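Local coordinates for COPII coat assembly protein SEC16 (Saccharomyces cerevisiae, PDB 3MZK) that takes part in initiating assembly of the COPII coat for transport vesicles leaving the endoplasmic reticulum, in selecting cargo and in autophagy, at residues W19-P30 / Q46-I57. Sequence-based numbering, arbitrary orientation.
Sequences WSAANKVVYAVP and QEIKVTPIDQII
V25 CG1 and I56 CD1 meet end to end, 3.5 Å apart, at the apolar centre of this antiparallel strand pair. Beside them, T51 CG2 meets the Y27 ring edge near its plane, 3.6 Å from CE2, while K49 CB sits over one face, displaced toward the rim. With CG placed between its backbone N and carbonyl carbon (chi1 64°), Y27 swings its ring over to K49 and T51 of the facing strand. Shortening Y27 to an alanine would probably take the ring face from K49 CB and the ring edge from T51 CG2, leaving I56 CD1 with one apolar neighbour fewer. On the reverse face V26 CG2 packs against V50 CG2 at 3.9 Å. The edge of the W19 indole receives I53 CD1, 3.8 Å from CZ3, and I57 CD1 joins it obliquely.

Five backbone hydrogen bonds span the contact. V25 with T51 and Y27 with K49 are hydrogen-bonded pairs, each closed by two reciprocal bonds; the one from K49 N to Y27 O (3.0 Å) is nearly straight, at 170°. The bond from I53 N to N23 O comes from above the carbonyl plane and ties the start of the 3-10 segment 53-55 to the type I turn S20-N23.

Strands 24-28 and 48-52 run at 155°, and 24-28 pairs on its other side with strand 16-19, whose F17 touches V25, Y27 and I56. N23 ND2 hydrogen-bonds to Q367 O in helix 356-368. I48, K49 and V50 pair antiparallel with a strand of another protein's chain, extending the sheet across the interface, consistent with Sec16's blade in the Sec13 propeller.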
loop_
_atom_site.group_PDB
_atom_site.type_symbol
_atom_site.label_atom_id
_atom_site.label_comp_id
_atom_site.label_asym_id
_atom_site.label_seq_id
_atom_site.Cartn_x
_atom_site.Cartn_y
_atom_site.Cartn_z
ATOM N N TRP B 19 28.861 54.274 0.145
ATOM C CA TRP B 19 29.562 53.143 -0.415
ATOM C C TRP B 19 29.989 53.477 -1.829
ATOM O O TRP B 19 29.362 54.281 -2.505
ATOM C CB TRP B 19 28.644 51.929 -0.431
ATOM C CG TRP B 19 27.907 51.739 0.850
ATOM C CD1 TRP B 19 26.728 52.314 1.212
ATOM C CD2 TRP B 19 28.305 50.909 1.943
ATOM N NE1 TRP B 19 26.364 51.895 2.469
ATOM C CE2 TRP B 19 27.313 51.032 2.940
ATOM C CE3 TRP B 19 29.402 50.069 2.174
ATOM C CZ2 TRP B 19 27.384 50.351 4.149
ATOM C CZ3 TRP B 19 29.476 49.401 3.380
ATOM C CH2 TRP B 19 28.471 49.542 4.353
ATOM N N SER B 20 31.059 52.847 -2.277
ATOM C CA SER B 20 31.508 53.003 -3.641
ATOM C C SER B 20 31.598 51.638 -4.312
ATOM O O SER B 20 31.799 50.625 -3.646
ATOM C CB SER B 20 32.878 53.667 -3.658
ATOM O OG SER B 20 33.371 53.753 -4.980
ATOM N N ALA B 21 31.464 51.615 -5.633
ATOM C CA ALA B 21 31.650 50.381 -6.383
ATOM C C ALA B 21 33.108 49.896 -6.374
ATOM O O ALA B 21 33.391 48.775 -6.804
ATOM C CB ALA B 21 31.142 50.545 -7.817
ATOM N N ALA B 22 34.027 50.729 -5.881
ATOM C CA ALA B 22 35.454 50.388 -5.883
ATOM C C ALA B 22 35.957 49.875 -4.536
ATOM O O ALA B 22 37.134 50.021 -4.215
ATOM C CB ALA B 22 36.282 51.570 -6.324
ATOM N N ASN B 23 35.069 49.277 -3.753
ATOM C CA ASN B 23 35.439 48.755 -2.442
ATOM C C ASN B 23 36.101 49.808 -1.561
ATOM O O ASN B 23 36.954 49.502 -0.727
ATOM C CB ASN B 23 36.327 47.522 -2.583
ATOM C CG ASN B 23 35.635 46.397 -3.332
ATOM O OD1 ASN B 23 34.423 46.448 -3.565
ATOM N ND2 ASN B 23 36.398 45.372 -3.706
ATOM N N LYS B 24 35.691 51.052 -1.759
ATOM C CA LYS B 24 36.110 52.140 -0.899
ATOM C C LYS B 24 34.877 52.711 -0.218
ATOM O O LYS B 24 33.750 52.482 -0.647
ATOM C CB LYS B 24 36.800 53.240 -1.710
ATOM C CG LYS B 24 38.105 52.841 -2.384
ATOM C CD LYS B 24 38.736 54.087 -2.993
ATOM C CE LYS B 24 40.026 53.812 -3.745
ATOM N NZ LYS B 24 40.549 55.084 -4.337
ATOM N N VAL B 25 35.089 53.468 0.843
ATOM C CA VAL B 25 33.984 54.130 1.506
ATOM C C VAL B 25 34.380 55.576 1.800
ATOM O O VAL B 25 35.560 55.877 1.956
ATOM C CB VAL B 25 33.583 53.346 2.778
ATOM C CG1 VAL B 25 33.389 54.259 3.970
ATOM C CG2 VAL B 25 32.332 52.521 2.514
ATOM N N VAL B 26 33.401 56.471 1.849
ATOM C CA VAL B 26 33.634 57.861 2.247
ATOM C C VAL B 26 32.754 58.169 3.434
ATOM O O VAL B 26 31.552 57.879 3.408
ATOM C CB VAL B 26 33.216 58.864 1.153
ATOM C CG1 VAL B 26 33.669 60.277 1.528
ATOM C CG2 VAL B 26 33.793 58.470 -0.175
ATOM N N TYR B 27 33.328 58.773 4.465
ATOM C CA TYR B 27 32.509 59.232 5.580
ATOM C C TYR B 27 33.046 60.502 6.214
ATOM O O TYR B 27 34.198 60.877 6.011
ATOM C CB TYR B 27 32.348 58.140 6.639
ATOM C CG TYR B 27 33.640 57.737 7.298
ATOM C CD1 TYR B 27 34.087 58.376 8.443
ATOM C CD2 TYR B 27 34.417 56.729 6.768
ATOM C CE1 TYR B 27 35.274 58.012 9.045
ATOM C CE2 TYR B 27 35.607 56.361 7.359
ATOM C CZ TYR B 27 36.028 57.003 8.498
ATOM O OH TYR B 27 37.210 56.629 9.086
ATOM N N ALA B 28 32.184 61.167 6.972
ATOM C CA ALA B 28 32.566 62.331 7.755
ATOM C C ALA B 28 31.796 62.276 9.056
ATOM O O ALA B 28 30.588 62.038 9.068
ATOM C CB ALA B 28 32.262 63.617 7.005
ATOM N N VAL B 29 32.497 62.464 10.160
ATOM C CA VAL B 29 31.859 62.402 11.459
ATOM C C VAL B 29 32.204 63.667 12.218
ATOM O O VAL B 29 33.372 63.904 12.530
ATOM C CB VAL B 29 32.298 61.157 12.246
ATOM C CG1 VAL B 29 31.485 61.032 13.522
ATOM C CG2 VAL B 29 32.123 59.922 11.383
ATOM N N PRO B 30 31.190 64.505 12.477
ATOM C CA PRO B 30 31.387 65.766 13.194
ATOM C C PRO B 30 32.028 65.534 14.551
ATOM O O PRO B 30 31.726 64.529 15.193
ATOM C CB PRO B 30 29.969 66.310 13.329
ATOM C CG PRO B 30 29.275 65.767 12.094
ATOM C CD PRO B 30 29.815 64.371 11.969
ATOM N N GLN B 46 35.956 70.461 9.169
ATOM C CA GLN B 46 35.424 69.104 9.249
ATOM C C GLN B 46 36.082 68.159 8.241
ATOM O O GLN B 46 36.098 68.439 7.041
ATOM C CB GLN B 46 33.921 69.126 9.016
ATOM C CG GLN B 46 33.360 67.786 8.617
ATOM C CD GLN B 46 33.369 66.805 9.756
ATOM O OE1 GLN B 46 34.400 66.217 10.082
ATOM N NE2 GLN B 46 32.214 66.618 10.378
ATOM N N GLU B 47 36.595 67.028 8.726
ATOM C CA GLU B 47 37.397 66.130 7.891
ATOM C C GLU B 47 36.598 65.081 7.124
ATOM O O GLU B 47 35.703 64.435 7.660
ATOM C CB GLU B 47 38.490 65.443 8.714
ATOM C CG GLU B 47 39.626 66.363 9.133
ATOM C CD GLU B 47 40.733 65.620 9.859
ATOM O OE1 GLU B 47 41.861 66.158 9.954
ATOM O OE2 GLU B 47 40.470 64.494 10.337
ATOM N N ILE B 48 36.945 64.918 5.855
ATOM C CA ILE B 48 36.385 63.861 5.033
ATOM C C ILE B 48 37.416 62.743 4.849
ATOM O O ILE B 48 38.582 63.009 4.558
ATOM C CB ILE B 48 35.948 64.421 3.680
ATOM C CG1 ILE B 48 34.856 65.460 3.887
ATOM C CG2 ILE B 48 35.437 63.320 2.781
ATOM C CD1 ILE B 48 34.497 66.174 2.626
ATOM N N LYS B 49 36.990 61.498 5.035
ATOM C CA LYS B 49 37.904 60.357 4.930
ATOM C C LYS B 49 37.456 59.328 3.904
ATOM O O LYS B 49 36.268 59.045 3.741
ATOM C CB LYS B 49 38.106 59.678 6.291
ATOM C CG LYS B 49 38.670 60.610 7.339
ATOM C CD LYS B 49 38.748 59.975 8.710
ATOM C CE LYS B 49 39.149 61.021 9.744
ATOM N NZ LYS B 49 39.586 60.428 11.038
ATOM N N VAL B 50 38.435 58.763 3.216
ATOM C CA VAL B 50 38.182 57.732 2.228
ATOM C C VAL B 50 39.050 56.526 2.529
ATOM O O VAL B 50 40.266 56.567 2.365
ATOM C CB VAL B 50 38.474 58.239 0.816
ATOM C CG1 VAL B 50 38.416 57.095 -0.183
ATOM C CG2 VAL B 50 37.492 59.342 0.459
ATOM N N THR B 51 38.418 55.458 2.989
ATOM C CA THR B 51 39.142 54.253 3.360
ATOM C C THR B 51 38.529 53.011 2.720
ATOM O O THR B 51 37.333 52.979 2.419
ATOM C CB THR B 51 39.173 54.070 4.881
ATOM O OG1 THR B 51 39.717 52.781 5.191
ATOM C CG2 THR B 51 37.783 54.161 5.452
ATOM N N PRO B 52 39.359 51.986 2.489
ATOM C CA PRO B 52 38.841 50.726 1.961
ATOM C C PRO B 52 37.750 50.188 2.864
ATOM O O PRO B 52 37.704 50.489 4.056
ATOM C CB PRO B 52 40.063 49.816 1.992
ATOM C CG PRO B 52 41.209 50.755 1.823
ATOM C CD PRO B 52 40.826 51.966 2.617
ATOM N N ILE B 53 36.871 49.391 2.282
ATOM C CA ILE B 53 35.665 48.972 2.968
ATOM C C ILE B 53 35.981 48.108 4.197
ATOM O O ILE B 53 35.304 48.200 5.218
ATOM C CB ILE B 53 34.697 48.284 1.973
ATOM C CG1 ILE B 53 33.364 47.952 2.637
ATOM C CG2 ILE B 53 35.349 47.059 1.339
ATOM C CD1 ILE B 53 32.306 47.485 1.649
ATOM N N ASP B 54 37.044 47.314 4.116
ATOM C CA ASP B 54 37.375 46.373 5.192
ATOM C C ASP B 54 37.980 46.963 6.478
ATOM O O ASP B 54 38.232 46.224 7.428
ATOM C CB ASP B 54 38.259 45.234 4.673
ATOM C CG ASP B 54 39.548 45.729 4.057
ATOM O OD1 ASP B 54 40.007 46.837 4.420
ATOM O OD2 ASP B 54 40.109 44.998 3.212
ATOM N N GLN B 55 38.216 48.273 6.513
ATOM C CA GLN B 55 38.595 48.932 7.764
ATOM C C GLN B 55 37.321 49.313 8.506
ATOM O O GLN B 55 37.353 50.024 9.509
ATOM C CB GLN B 55 39.421 50.194 7.511
ATOM C CG GLN B 55 40.452 50.079 6.408
ATOM C CD GLN B 55 41.651 49.251 6.806
ATOM O OE1 GLN B 55 41.653 48.606 7.852
ATOM N NE2 GLN B 55 42.686 49.267 5.971
ATOM N N ILE B 56 36.194 48.840 7.987
ATOM C CA ILE B 56 34.889 49.174 8.537
ATOM C C ILE B 56 34.030 47.919 8.618
ATOM O O ILE B 56 33.329 47.681 9.604
ATOM C CB ILE B 56 34.192 50.225 7.661
ATOM C CG1 ILE B 56 35.034 51.500 7.618
ATOM C CG2 ILE B 56 32.796 50.518 8.179
ATOM C CD1 ILE B 56 34.396 52.623 6.848
ATOM N N ILE B 57 34.097 47.119 7.562
ATOM C CA ILE B 57 33.448 45.821 7.533
ATOM C C ILE B 57 34.509 44.738 7.677
ATOM O O ILE B 57 35.206 44.413 6.716
ATOM C CB ILE B 57 32.666 45.614 6.219
ATOM C CG1 ILE B 57 31.331 46.365 6.264
ATOM C CG2 ILE B 57 32.430 44.136 5.950
ATOM C CD1 ILE B 57 30.422 46.073 5.073
#